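Local coordinates for protein proteasome accessory factor B/C (PafBC) (Paenarthrobacter aurescens, PDB 6SJ9) that probably acts as a transcriptional regulator of the bacterial DNA damage response, combining winged helix-turn-helix modules with WYL domains, at residues K160-R164 with V218-F224; R178-W183 with L194-G200; P327-F331 with L616-V620; Q504-F510 with R553-P559; V522-R526 with V564-A568. The contacts are given in a common frame with arbitrary orientation. Numbering follows the deposited sequence.

How the contacts relate
Contacts 1 and 2 share the first WYL domain: strand 163-168 of contact 1 is paired with strand 175-188 of contact 2, Ile163 N lying 2.8 Å from Val180 O. Contacts 4 and 5 share the second, where Leu505 O meets Val522 N at 2.8 Å; the centres of contacts 2 and 4 are about 60 Å apart. Contacts 2 and 4 are strand pairings, partly buried, with backbone ladders and charged side chains both buried (Arg178-Asp198, Arg553) and exposed. Contact 1 is a surface contact with a single bridge, and contact 5 ties a loop to a strand mainly through one aspartate. Contact 3, joining the second WCX sheet to a distant loop, has no hydrogen bond across it.

Contact 1: K160-R164 with V218-F224; sequences KHPIR and VLTTGSF
The ring of His161 lies flat on the backbone of a turn: Thr220 CA sits 3.6 Å from the ring centroid, 6° off its normal, a CH-pi contact. His161 takes chi1 m, and its ND1 donates to Gly222 O at 2.8 Å. The turn beneath it is a type I beta turn, Leu219 to Gly222, closed by Gly222 N to Leu219 O at 2.9 Å. Before the ring, Lys160 (phi 56°, psi 44°) ends the helix 147-159 as the C-prime residue of a Schellman motif; its O accepts a weak bond from Phe224 N at 3.1 Å. Beyond the ring, Leu219 N donates to Pro162 O at 2.9 Å, and Ile163 pairs with Val218 as an antiparallel non-hydrogen-bonded bridge, CA to CA 4.6 Å. Pro162 CD packs on Phe224 CD1 at 4.1 Å. Leu219 CD2 approaches Arg164 NH1 at 3.5 Å, though that guanidinium is salt-bridged to Glu179. The arrangement is a helix-to-strand connection closed by an edge strand in the Sm-like beta sheet of the WYL domain.

Contact 2: R178-W183 with L194-G200; sequences REVEPW and LVGLDRG
Strands 178-183 and 194-198 run antiparallel, their axes 136° apart in direction and 4.3 Å at closest approach, as the two arms of a beta hairpin in the first WYL domain. Arg178, with chi1 to chi3 all m, curls its guanidinium to Asp198: NH1 reaches OD2 at 2.7 Å in a salt bridge, and NE bonds the same oxygen weakly at 2.9 Å. Glu179 O accepts from Arg199 N at 2.9 Å. Val180 faces Asp198 as a non-hydrogen-bonded pair, CA to CA 4.5 Å, and its CG1 touches Leu194 CD2 at 4.2 Å. Glu181 forms the hydrogen-bonded pair with Leu197, N to O 2.9 Å in both directions, while Glu181 OE2 salt-bridges Arg199 NH1 at 2.9 Å. Pro182 lies across from Gly196, CA to CA 4.3 Å, and packs CB on Leu194 CD1 at 3.7 Å. Trp183 N donates to Val195 O at 2.8 Å; its indole, chi1 m, covers Gly196, whose CA is 3.9 Å from the five-membered ring centroid, and meets Leu197 CB through CZ2 at 3.6 Å. A CB on Gly196 would hit Glu181 O and Val180 CG1. Buried Arg178 and Asp198 thus offset each other's charge inside the fold; the Glu181-Arg199 pair lies nearer solvent.

Contact 3: P327-F331 with L616-V620; sequences PPLEF and LLAEV
The strand 616-622 belongs to the four-stranded antiparallel sheet of the second WCX domain, a ferredoxin-like fold, and here the loop that follows helix 305-323 lies against it. The segments approach no closer than 7.5 Å between CA atoms, Leu329 to Leu617, and no hydrogen bond crosses. Leu617 (chi1 m, chi2 t) points toward the loop and makes most of the contact. Its CD2 packs on Pro327 CG at 3.6 Å; its CD1 lies 3.3 Å from Pro328 O and 4.3 Å from Leu329 CD2. The loop bends round this methyl through an inverse gamma turn centred on Leu329 (phi -84°, psi 64°), with Glu330 N making a weak bond to Pro328 O at 2.9 Å. Leu642 of the same sheet also touches Pro327, Leu329 and Leu617. Glu619 also points toward the loop, but its carboxylate pairs with Arg607. The Phe331 ring, chi1 m, closes the patch, with CE1 3.8 Å from Leu617 CB and CZ 4.1 Å from Glu619 CB.

Contact 4: Q504-F510 with R553-P559; sequences QLRLRYF and RVESLEP
Arg553 folds back so that NH2 and NE both donate to Phe510 O, at 2.8 and 3.0 Å; its NH1 salt-bridges Asp584. Phe510 N donates to Arg553 O at 2.9 Å. Next, Arg508 O accepts from Glu555 N at 2.8 Å and weakly from Ser556 N at 3.4 Å: Glu555 and Ser556 both face Arg508, a register-shifting classic beta bulge. Arg508 N donates to Ser556 O at 3.0 Å. Farther along, Arg506 N reaches Glu558 O at 2.7 Å, and Glu558 N reaches Arg506 O at 3.1 Å. Water 1 links Arg506 O (2.7 Å) to Ser556 OG (3.0 Å). Antiparallel segments 504-510 and 556-559, 155° apart in direction and 4.4 Å at closest approach, join the first and last strands of the WYL domain's Sm-like sheet. On one face, Leu507 CD1 packs against Leu557 CD2 (3.6 Å) and Val554 CG2 (3.9 Å), and Leu505 CD1 meets Leu557 CD2 at 3.9 Å. Glu555 CB lies over the Phe510 ring face, 3.8 Å from its centroid, a CH-pi contact.

Contact 5: V522-R526 with V564-A568; sequences VDPLR and VSGSA
Hydrogen bonding centres on Asp523, which points toward the loop 564-568; with chi1 m its carboxylate meets Ser565. OD1 accepts from Ser565 N at 3.0 Å and OD2 from Ser565 OG at 2.5 Å, gripping one serine by backbone and hydroxyl. Asp523 OD1 also receives a bond from Gln504, and Ser565 OG is bonded to His541 as well. Within the loop, Ser565 (chi1 p) is the first residue of an ST turn: its OG accepts from Ser567 N at 3.1 Å and from Ser567 OG at 3.0 Å. Gly566 follows with positive phi, 74°, psi 22°. The apolar contacts are few: Pro524 CD to Val564 CG1 at 4.2 Å, and Leu525 CD1 to Ala568 CB at 3.8 Å, the latter residue poorly ordered. Asp523 and Val564 come closest in backbone, CA to CA 5.1 Å. Leu525 and Arg526 both face Glu537 of the next strand, a classic beta bulge. The whole is an ST turn held by Asp523, fastening the loop after strand 562-563 to the WYL sheet.

Contact 1: K160-R164 with V218-F224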
# COMPACT_ATOMS: atom_id res chain seq x y z
N LYS A 160 13.57 26.23 -9.49
CA LYS A 160 13.61 26.74 -10.85
C LYS A 160 14.95 26.42 -11.53
O LYS A 160 15.56 27.28 -12.17
CB LYS A 160 13.33 28.26 -10.89
CG LYS A 160 11.93 28.57 -10.40
CD LYS A 160 11.59 30.01 -10.52
CE LYS A 160 10.08 30.20 -10.32
NZ LYS A 160 9.75 30.19 -8.86
N HIS A 161 15.40 25.20 -11.37
CA HIS A 161 16.58 24.67 -11.99
C HIS A 161 16.19 23.73 -13.13
O HIS A 161 15.35 22.83 -12.93
CB HIS A 161 17.40 23.87 -10.98
CG HIS A 161 17.81 24.66 -9.80
ND1 HIS A 161 18.39 25.91 -9.91
CD2 HIS A 161 17.79 24.37 -8.47
CE1 HIS A 161 18.66 26.36 -8.70
NE2 HIS A 161 18.34 25.44 -7.82
N PRO A 162 16.84 23.86 -14.28
CA PRO A 162 16.72 22.85 -15.33
C PRO A 162 17.42 21.56 -14.87
O PRO A 162 18.18 21.56 -13.88
CB PRO A 162 17.40 23.50 -16.55
CG PRO A 162 18.32 24.53 -15.97
CD PRO A 162 17.87 24.90 -14.55
N ILE A 163 17.15 20.46 -15.58
CA ILE A 163 17.70 19.15 -15.23
C ILE A 163 18.27 18.48 -16.48
O ILE A 163 18.03 18.89 -17.62
CB ILE A 163 16.64 18.19 -14.61
CG1 ILE A 163 15.53 17.90 -15.61
CG2 ILE A 163 16.05 18.80 -13.36
CD1 ILE A 163 14.41 16.96 -15.06
N ARG A 164 19.05 17.43 -16.24
CA ARG A 164 19.55 16.56 -17.30
C ARG A 164 19.49 15.11 -16.82
O ARG A 164 19.61 14.81 -15.63
CB ARG A 164 20.95 17.00 -17.75
CG ARG A 164 22.12 16.05 -17.57
CD ARG A 164 23.42 16.84 -17.46
NE ARG A 164 23.38 17.98 -18.36
CZ ARG A 164 24.07 19.12 -18.19
NH1 ARG A 164 24.88 19.31 -17.14
NH2 ARG A 164 23.91 20.12 -19.07
N VAL A 218 20.11 17.65 -11.09
CA VAL A 218 19.52 18.98 -10.97
C VAL A 218 20.62 20.03 -11.18
O VAL A 218 21.55 20.12 -10.38
CB VAL A 218 18.88 19.14 -9.61
CG1 VAL A 218 18.14 20.49 -9.51
CG2 VAL A 218 17.85 18.02 -9.37
N LEU A 219 20.47 20.88 -12.22
CA LEU A 219 21.51 21.89 -12.52
C LEU A 219 21.27 23.15 -11.68
O LEU A 219 20.71 24.16 -12.13
CB LEU A 219 21.51 22.22 -14.00
CG LEU A 219 21.56 20.94 -14.85
CD1 LEU A 219 21.70 21.35 -16.33
CD2 LEU A 219 22.78 20.05 -14.39
N THR A 220 21.77 23.09 -10.44
CA THR A 220 21.60 24.12 -9.42
C THR A 220 22.39 25.39 -9.74
O THR A 220 22.33 26.32 -8.94
CB THR A 220 22.01 23.61 -8.00
OG1 THR A 220 23.37 23.21 -8.03
CG2 THR A 220 21.13 22.43 -7.53
N THR A 221 23.19 25.39 -10.80
CA THR A 221 23.78 26.61 -11.30
C THR A 221 22.87 27.37 -12.26
O THR A 221 23.23 28.48 -12.67
CB THR A 221 25.06 26.32 -12.09
OG1 THR A 221 24.76 25.31 -13.07
CG2 THR A 221 26.15 25.81 -11.16
N GLY A 222 21.77 26.76 -12.71
CA GLY A 222 20.93 27.32 -13.75
C GLY A 222 19.58 27.81 -13.24
O GLY A 222 19.16 27.51 -12.12
N SER A 223 18.87 28.52 -14.12
CA SER A 223 17.53 28.99 -13.83
C SER A 223 16.66 28.79 -15.06
O SER A 223 17.16 28.67 -16.19
CB SER A 223 17.47 30.47 -13.48
OG SER A 223 18.11 31.13 -14.55
N PHE A 224 15.35 28.77 -14.83
CA PHE A 224 14.37 28.86 -15.90
C PHE A 224 13.08 29.32 -15.25
O PHE A 224 12.93 29.27 -14.03
CB PHE A 224 14.18 27.52 -16.59
CG PHE A 224 13.32 26.58 -15.83
CD1 PHE A 224 13.84 25.85 -14.77
CD2 PHE A 224 12.00 26.37 -16.20
CE1 PHE A 224 13.08 24.98 -14.07
CE2 PHE A 224 11.22 25.48 -15.51
CZ PHE A 224 11.75 24.77 -14.43

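Contact 2: R178-W183 with L194-G200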
# COMPACT_ATOMS: atom_id res chain seq x y z
N ARG A 178 19.14 14.12 -22.09
CA ARG A 178 18.17 15.16 -22.42
C ARG A 178 18.33 16.32 -21.44
O ARG A 178 18.62 16.11 -20.26
CB ARG A 178 16.76 14.60 -22.33
CG ARG A 178 16.56 13.26 -23.10
CD ARG A 178 16.80 13.45 -24.59
NE ARG A 178 15.71 14.21 -25.21
CZ ARG A 178 14.62 13.62 -25.74
NH1 ARG A 178 13.62 14.33 -26.30
NH2 ARG A 178 14.53 12.29 -25.72
N GLU A 179 18.13 17.54 -21.95
CA GLU A 179 18.24 18.76 -21.16
C GLU A 179 16.85 19.34 -21.10
O GLU A 179 16.29 19.74 -22.13
CB GLU A 179 19.17 19.79 -21.81
CG GLU A 179 20.52 19.26 -22.30
CD GLU A 179 21.49 19.04 -21.16
OE1 GLU A 179 22.41 18.24 -21.33
OE2 GLU A 179 21.32 19.67 -20.08
N VAL A 180 16.28 19.35 -19.89
CA VAL A 180 14.87 19.60 -19.74
C VAL A 180 14.64 20.68 -18.69
O VAL A 180 15.24 20.65 -17.61
CB VAL A 180 14.15 18.28 -19.38
CG1 VAL A 180 12.72 18.50 -19.05
CG2 VAL A 180 14.25 17.30 -20.54
N GLU A 181 13.68 21.55 -18.95
CA GLU A 181 13.12 22.42 -17.94
C GLU A 181 11.81 21.80 -17.45
O GLU A 181 10.82 21.75 -18.23
CB GLU A 181 12.89 23.81 -18.54
CG GLU A 181 14.22 24.45 -19.02
CD GLU A 181 14.05 25.73 -19.83
OE1 GLU A 181 12.90 26.20 -19.99
OE2 GLU A 181 15.06 26.27 -20.32
N PRO A 182 11.73 21.30 -16.21
CA PRO A 182 10.57 20.47 -15.81
C PRO A 182 9.34 21.31 -15.51
O PRO A 182 9.41 22.29 -14.77
CB PRO A 182 11.06 19.76 -14.55
CG PRO A 182 12.16 20.78 -13.98
CD PRO A 182 12.83 21.29 -15.21
N TRP A 183 8.22 20.97 -16.16
CA TRP A 183 6.94 21.65 -15.93
C TRP A 183 6.02 20.88 -15.02
O TRP A 183 5.22 21.47 -14.28
CB TRP A 183 6.19 21.89 -17.22
CG TRP A 183 6.90 22.75 -18.21
CD1 TRP A 183 8.07 23.42 -18.04
CD2 TRP A 183 6.46 23.04 -19.55
NE1 TRP A 183 8.38 24.13 -19.20
CE2 TRP A 183 7.41 23.88 -20.14
CE3 TRP A 183 5.35 22.64 -20.30
CZ2 TRP A 183 7.27 24.36 -21.46
CZ3 TRP A 183 5.23 23.11 -21.61
CH2 TRP A 183 6.19 23.96 -22.16
N LEU A 194 7.23 12.76 -16.74
CA LEU A 194 7.72 14.13 -16.62
C LEU A 194 7.37 14.86 -17.91
O LEU A 194 7.56 14.33 -19.03
CB LEU A 194 9.24 14.11 -16.42
CG LEU A 194 9.93 15.48 -16.59
CD1 LEU A 194 9.64 16.48 -15.44
CD2 LEU A 194 11.42 15.26 -16.76
N VAL A 195 6.78 16.05 -17.78
CA VAL A 195 6.58 16.90 -18.94
C VAL A 195 7.40 18.16 -18.72
O VAL A 195 7.49 18.66 -17.59
CB VAL A 195 5.09 17.25 -19.22
CG1 VAL A 195 4.50 17.98 -18.06
CG2 VAL A 195 5.00 18.16 -20.44
N GLY A 196 8.04 18.64 -19.79
CA GLY A 196 8.81 19.85 -19.65
C GLY A 196 9.30 20.31 -21.01
O GLY A 196 9.03 19.67 -22.04
N LEU A 197 9.96 21.47 -21.01
CA LEU A 197 10.54 22.00 -22.25
C LEU A 197 11.89 21.31 -22.47
O LEU A 197 12.83 21.47 -21.69
CB LEU A 197 10.69 23.52 -22.15
CG LEU A 197 11.34 24.22 -23.36
CD1 LEU A 197 10.43 23.93 -24.54
CD2 LEU A 197 11.38 25.73 -23.19
N ASP A 198 11.97 20.51 -23.52
CA ASP A 198 13.23 19.89 -23.92
C ASP A 198 14.02 20.92 -24.71
O ASP A 198 13.63 21.27 -25.82
CB ASP A 198 12.93 18.66 -24.78
CG ASP A 198 14.18 17.87 -25.12
OD1 ASP A 198 15.18 18.48 -25.55
OD2 ASP A 198 14.14 16.62 -25.01
N ARG A 199 15.12 21.42 -24.15
CA ARG A 199 15.87 22.48 -24.81
C ARG A 199 16.62 21.95 -26.01
O ARG A 199 16.95 22.74 -26.90
CB ARG A 199 16.86 23.16 -23.86
CG ARG A 199 16.22 23.94 -22.78
CD ARG A 199 15.10 24.82 -23.27
NE ARG A 199 15.48 25.80 -24.28
CZ ARG A 199 15.53 27.12 -24.06
NH1 ARG A 199 15.21 27.60 -22.87
NH2 ARG A 199 15.89 27.96 -25.03
N GLY A 200 16.90 20.63 -26.05
CA GLY A 200 17.53 20.05 -27.23
C GLY A 200 16.62 20.02 -28.45
O GLY A 200 17.08 20.23 -29.58

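Contact 3: P327-F331 with L616-V620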
# COMPACT_ATOMS: atom_id res chain seq x y z
N PRO A 327 31.97 -0.79 1.25
CA PRO A 327 32.30 0.49 1.89
C PRO A 327 32.50 0.28 3.38
O PRO A 327 32.13 -0.78 3.92
CB PRO A 327 31.05 1.34 1.60
CG PRO A 327 29.97 0.36 1.64
CD PRO A 327 30.53 -0.89 0.99
N PRO A 328 33.09 1.24 4.08
CA PRO A 328 33.22 1.10 5.53
C PRO A 328 31.88 1.35 6.19
O PRO A 328 31.13 2.26 5.82
CB PRO A 328 34.25 2.17 5.92
CG PRO A 328 34.59 2.93 4.64
CD PRO A 328 33.56 2.56 3.62
N LEU A 329 31.59 0.54 7.20
CA LEU A 329 30.33 0.61 7.91
C LEU A 329 30.37 1.68 8.99
O LEU A 329 30.21 1.41 10.18
CB LEU A 329 30.09 -0.75 8.53
CG LEU A 329 29.63 -1.73 7.48
CD1 LEU A 329 29.78 -3.14 8.00
CD2 LEU A 329 28.22 -1.38 7.15
N GLU A 330 30.51 2.93 8.56
CA GLU A 330 30.65 4.05 9.48
C GLU A 330 29.36 4.85 9.48
O GLU A 330 29.01 5.48 8.48
CB GLU A 330 31.85 4.94 9.12
CG GLU A 330 33.21 4.37 9.54
CD GLU A 330 34.39 5.07 8.87
OE1 GLU A 330 34.85 4.59 7.81
OE2 GLU A 330 34.86 6.10 9.40
N PHE A 331 28.64 4.83 10.60
CA PHE A 331 27.43 5.65 10.62
C PHE A 331 27.70 6.92 11.42
O PHE A 331 28.42 6.87 12.42
CB PHE A 331 26.25 4.89 11.25
CG PHE A 331 25.71 3.79 10.37
CD1 PHE A 331 24.78 4.06 9.38
CD2 PHE A 331 26.11 2.47 10.55
CE1 PHE A 331 24.27 3.06 8.58
CE2 PHE A 331 25.61 1.47 9.75
CZ PHE A 331 24.69 1.76 8.76
N LEU A 616 24.02 5.74 -0.14
CA LEU A 616 24.04 5.76 1.32
C LEU A 616 24.06 4.35 1.88
O LEU A 616 23.62 3.40 1.23
CB LEU A 616 22.84 6.49 1.92
CG LEU A 616 21.43 6.07 1.53
CD1 LEU A 616 20.48 6.42 2.62
CD2 LEU A 616 21.04 6.81 0.31
N LEU A 617 24.63 4.23 3.08
CA LEU A 617 24.41 3.08 3.93
C LEU A 617 23.10 3.23 4.66
O LEU A 617 22.74 4.33 5.10
CB LEU A 617 25.52 2.93 4.97
CG LEU A 617 26.97 2.85 4.53
CD1 LEU A 617 27.87 2.67 5.77
CD2 LEU A 617 27.20 1.74 3.52
N ALA A 618 22.41 2.12 4.85
CA ALA A 618 21.12 2.18 5.52
C ALA A 618 20.89 0.90 6.30
O ALA A 618 20.92 -0.20 5.75
CB ALA A 618 20.00 2.40 4.52
N GLU A 619 20.67 1.06 7.59
CA GLU A 619 20.33 -0.04 8.47
C GLU A 619 18.81 -0.11 8.59
O GLU A 619 18.18 0.85 9.03
CB GLU A 619 20.99 0.25 9.82
CG GLU A 619 20.99 -0.83 10.81
CD GLU A 619 21.72 -0.37 12.05
OE1 GLU A 619 22.92 -0.70 12.20
OE2 GLU A 619 21.10 0.38 12.84
N VAL A 620 18.21 -1.21 8.15
CA VAL A 620 16.75 -1.33 8.12
C VAL A 620 16.32 -2.64 8.78
O VAL A 620 17.04 -3.64 8.74
CB VAL A 620 16.19 -1.26 6.67
CG1 VAL A 620 16.61 0.04 6.00
CG2 VAL A 620 16.66 -2.40 5.86

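Contact 4: Q504-F510 with R553-P559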
# COMPACT_ATOMS: atom_id res chain seq x y z
N GLN A 504 -1.08 -3.16 34.66
CA GLN A 504 0.07 -3.66 33.92
C GLN A 504 0.06 -5.20 33.90
O GLN A 504 -0.44 -5.87 34.81
CB GLN A 504 1.35 -3.14 34.58
CG GLN A 504 2.35 -2.69 33.62
CD GLN A 504 3.59 -2.12 34.27
OE1 GLN A 504 4.26 -2.80 35.00
NE2 GLN A 504 3.89 -0.86 33.98
N LEU A 505 0.65 -5.77 32.84
CA LEU A 505 0.72 -7.22 32.69
C LEU A 505 2.17 -7.65 32.54
O LEU A 505 2.97 -7.01 31.87
CB LEU A 505 -0.08 -7.70 31.46
CG LEU A 505 -1.61 -7.52 31.56
CD1 LEU A 505 -2.32 -7.85 30.26
CD2 LEU A 505 -2.14 -8.53 32.60
N ARG A 506 2.48 -8.77 33.15
CA ARG A 506 3.68 -9.52 32.85
C ARG A 506 3.36 -10.47 31.71
O ARG A 506 2.54 -11.37 31.87
CB ARG A 506 4.13 -10.35 34.04
CG ARG A 506 5.49 -11.05 33.85
CD ARG A 506 6.60 -10.05 33.72
NE ARG A 506 7.94 -10.66 33.88
CZ ARG A 506 9.06 -10.00 33.65
NH1 ARG A 506 9.01 -8.73 33.27
NH2 ARG A 506 10.24 -10.62 33.79
N LEU A 507 4.04 -10.30 30.58
CA LEU A 507 3.80 -11.06 29.36
C LEU A 507 4.98 -11.98 29.09
O LEU A 507 6.15 -11.55 29.15
CB LEU A 507 3.58 -10.11 28.17
CG LEU A 507 3.75 -10.76 26.81
CD1 LEU A 507 2.60 -11.79 26.54
CD2 LEU A 507 3.81 -9.61 25.77
N ARG A 508 4.68 -13.23 28.83
CA ARG A 508 5.63 -14.20 28.28
C ARG A 508 5.22 -14.48 26.85
O ARG A 508 4.11 -14.96 26.60
CB ARG A 508 5.66 -15.47 29.11
CG ARG A 508 6.45 -15.25 30.43
CD ARG A 508 6.36 -16.51 31.21
NE ARG A 508 6.86 -16.36 32.54
CZ ARG A 508 6.56 -17.22 33.51
NH1 ARG A 508 5.76 -18.25 33.22
NH2 ARG A 508 7.05 -17.06 34.73
N TYR A 509 6.05 -14.08 25.90
CA TYR A 509 5.66 -14.06 24.49
C TYR A 509 6.54 -15.08 23.78
O TYR A 509 7.75 -14.99 23.86
CB TYR A 509 5.87 -12.66 23.93
CG TYR A 509 5.25 -12.42 22.58
CD1 TYR A 509 3.88 -12.50 22.40
CD2 TYR A 509 6.04 -12.03 21.48
CE1 TYR A 509 3.26 -12.25 21.17
CE2 TYR A 509 5.42 -11.81 20.21
CZ TYR A 509 4.03 -11.92 20.08
OH TYR A 509 3.39 -11.64 18.88
N PHE A 510 5.92 -16.05 23.08
CA PHE A 510 6.66 -17.03 22.29
C PHE A 510 7.46 -16.36 21.16
O PHE A 510 6.99 -15.42 20.52
CB PHE A 510 5.73 -18.06 21.64
CG PHE A 510 5.23 -19.10 22.58
CD1 PHE A 510 6.08 -19.98 23.17
CD2 PHE A 510 3.86 -19.23 22.81
CE1 PHE A 510 5.62 -20.92 24.03
CE2 PHE A 510 3.38 -20.18 23.63
CZ PHE A 510 4.27 -21.03 24.26
N ARG A 553 0.34 -15.79 20.11
CA ARG A 553 1.72 -16.05 20.53
C ARG A 553 1.94 -15.80 22.01
O ARG A 553 3.06 -15.93 22.48
CB ARG A 553 2.73 -15.27 19.68
CG ARG A 553 2.80 -15.98 18.35
CD ARG A 553 4.02 -15.77 17.50
NE ARG A 553 5.23 -15.28 18.15
CZ ARG A 553 6.14 -14.60 17.45
NH1 ARG A 553 5.90 -14.40 16.16
NH2 ARG A 553 7.24 -14.14 18.00
N VAL A 554 0.89 -15.48 22.76
CA VAL A 554 1.04 -15.32 24.19
C VAL A 554 1.25 -16.67 24.83
O VAL A 554 0.41 -17.57 24.68
CB VAL A 554 -0.20 -14.63 24.77
CG1 VAL A 554 -0.20 -14.70 26.30
CG2 VAL A 554 -0.22 -13.20 24.29
N GLU A 555 2.32 -16.81 25.61
CA GLU A 555 2.42 -18.01 26.43
C GLU A 555 1.69 -17.83 27.74
O GLU A 555 0.93 -18.70 28.15
CB GLU A 555 3.86 -18.40 26.71
CG GLU A 555 4.00 -19.84 27.20
CD GLU A 555 4.14 -19.95 28.71
OE1 GLU A 555 3.64 -20.94 29.28
OE2 GLU A 555 4.77 -19.05 29.32
N SER A 556 1.83 -16.67 28.37
CA SER A 556 0.99 -16.42 29.53
C SER A 556 1.00 -14.92 29.79
O SER A 556 1.93 -14.21 29.41
CB SER A 556 1.46 -17.20 30.77
OG SER A 556 2.67 -16.65 31.21
N LEU A 557 -0.07 -14.46 30.45
CA LEU A 557 -0.22 -13.07 30.85
C LEU A 557 -0.75 -13.07 32.26
O LEU A 557 -1.75 -13.74 32.52
CB LEU A 557 -1.23 -12.35 29.98
CG LEU A 557 -0.79 -11.96 28.60
CD1 LEU A 557 -2.02 -11.70 27.79
CD2 LEU A 557 -0.03 -10.69 28.75
N GLU A 558 -0.12 -12.28 33.15
CA GLU A 558 -0.50 -12.16 34.53
C GLU A 558 -0.31 -10.70 34.94
O GLU A 558 0.76 -10.11 34.71
CB GLU A 558 0.33 -13.03 35.50
CG GLU A 558 0.77 -14.38 34.98
CD GLU A 558 -0.29 -15.47 35.15
OE1 GLU A 558 -1.42 -15.15 35.63
OE2 GLU A 558 -0.01 -16.66 34.81
N PRO A 559 -1.25 -10.18 35.71
CA PRO A 559 -1.02 -8.88 36.36
C PRO A 559 0.24 -8.95 37.21
O PRO A 559 0.58 -9.98 37.77
CB PRO A 559 -2.27 -8.69 37.23
CG PRO A 559 -3.33 -9.64 36.59
CD PRO A 559 -2.53 -10.81 36.08
O HOH W 1 3.09 -13.97 32.57

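Contact 5: V522-R526 with V564-A568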
# COMPACT_ATOMS: atom_id res chain seq x y z
N VAL A 522 4.21 -5.09 30.23
CA VAL A 522 3.54 -4.27 29.22
C VAL A 522 2.32 -3.56 29.80
O VAL A 522 1.64 -4.07 30.69
CB VAL A 522 3.12 -5.10 27.98
CG1 VAL A 522 4.25 -5.87 27.52
CG2 VAL A 522 1.99 -6.08 28.31
N ASP A 523 2.06 -2.36 29.27
CA ASP A 523 0.82 -1.64 29.51
C ASP A 523 -0.09 -1.98 28.36
O ASP A 523 0.11 -1.46 27.25
CB ASP A 523 1.04 -0.12 29.57
CG ASP A 523 2.03 0.31 30.67
OD1 ASP A 523 2.04 -0.28 31.78
OD2 ASP A 523 2.76 1.30 30.42
N PRO A 524 -1.08 -2.85 28.54
CA PRO A 524 -2.01 -3.15 27.44
C PRO A 524 -2.83 -1.92 27.08
O PRO A 524 -3.33 -1.21 27.94
CB PRO A 524 -2.90 -4.26 28.01
CG PRO A 524 -2.82 -4.07 29.48
CD PRO A 524 -1.41 -3.59 29.78
N LEU A 525 -2.99 -1.70 25.78
CA LEU A 525 -3.70 -0.53 25.28
C LEU A 525 -4.97 -0.86 24.50
O LEU A 525 -6.03 -0.32 24.82
CB LEU A 525 -2.76 0.29 24.36
CG LEU A 525 -1.48 0.80 25.07
CD1 LEU A 525 -0.54 1.55 24.16
CD2 LEU A 525 -1.82 1.73 26.28
N ARG A 526 -4.88 -1.71 23.47
CA ARG A 526 -5.99 -2.02 22.58
C ARG A 526 -5.91 -3.46 22.14
O ARG A 526 -4.84 -3.96 21.80
CB ARG A 526 -5.97 -1.15 21.31
CG ARG A 526 -6.50 0.24 21.58
CD ARG A 526 -6.61 1.01 20.26
NE ARG A 526 -5.26 1.37 19.79
CZ ARG A 526 -5.05 2.17 18.76
NH1 ARG A 526 -6.12 2.68 18.09
NH2 ARG A 526 -3.82 2.47 18.42
N VAL A 564 -0.95 0.71 34.95
CA VAL A 564 -0.31 1.03 33.68
C VAL A 564 0.50 2.30 33.88
O VAL A 564 0.14 3.19 34.66
CB VAL A 564 -1.34 1.17 32.54
CG1 VAL A 564 -1.96 -0.17 32.23
CG2 VAL A 564 -2.43 2.25 32.88
N SER A 565 1.68 2.32 33.28
CA SER A 565 2.62 3.41 33.53
C SER A 565 2.19 4.68 32.81
O SER A 565 2.58 5.78 33.20
CB SER A 565 4.02 3.02 33.09
OG SER A 565 4.01 3.08 31.66
N GLY A 566 1.44 4.55 31.72
CA GLY A 566 1.16 5.75 30.96
C GLY A 566 2.32 6.29 30.16
O GLY A 566 2.37 7.49 29.89
N SER A 567 3.32 5.45 29.85
CA SER A 567 4.42 5.90 29.01
C SER A 567 4.03 6.00 27.55
O SER A 567 4.77 6.62 26.77
CB SER A 567 5.62 5.00 29.16
OG SER A 567 5.97 4.97 30.51
N ALA A 568 2.91 5.39 27.14
CA ALA A 568 2.52 5.49 25.74
C ALA A 568 2.16 6.93 25.37
O ALA A 568 2.57 7.43 24.32
CB ALA A 568 1.36 4.52 25.47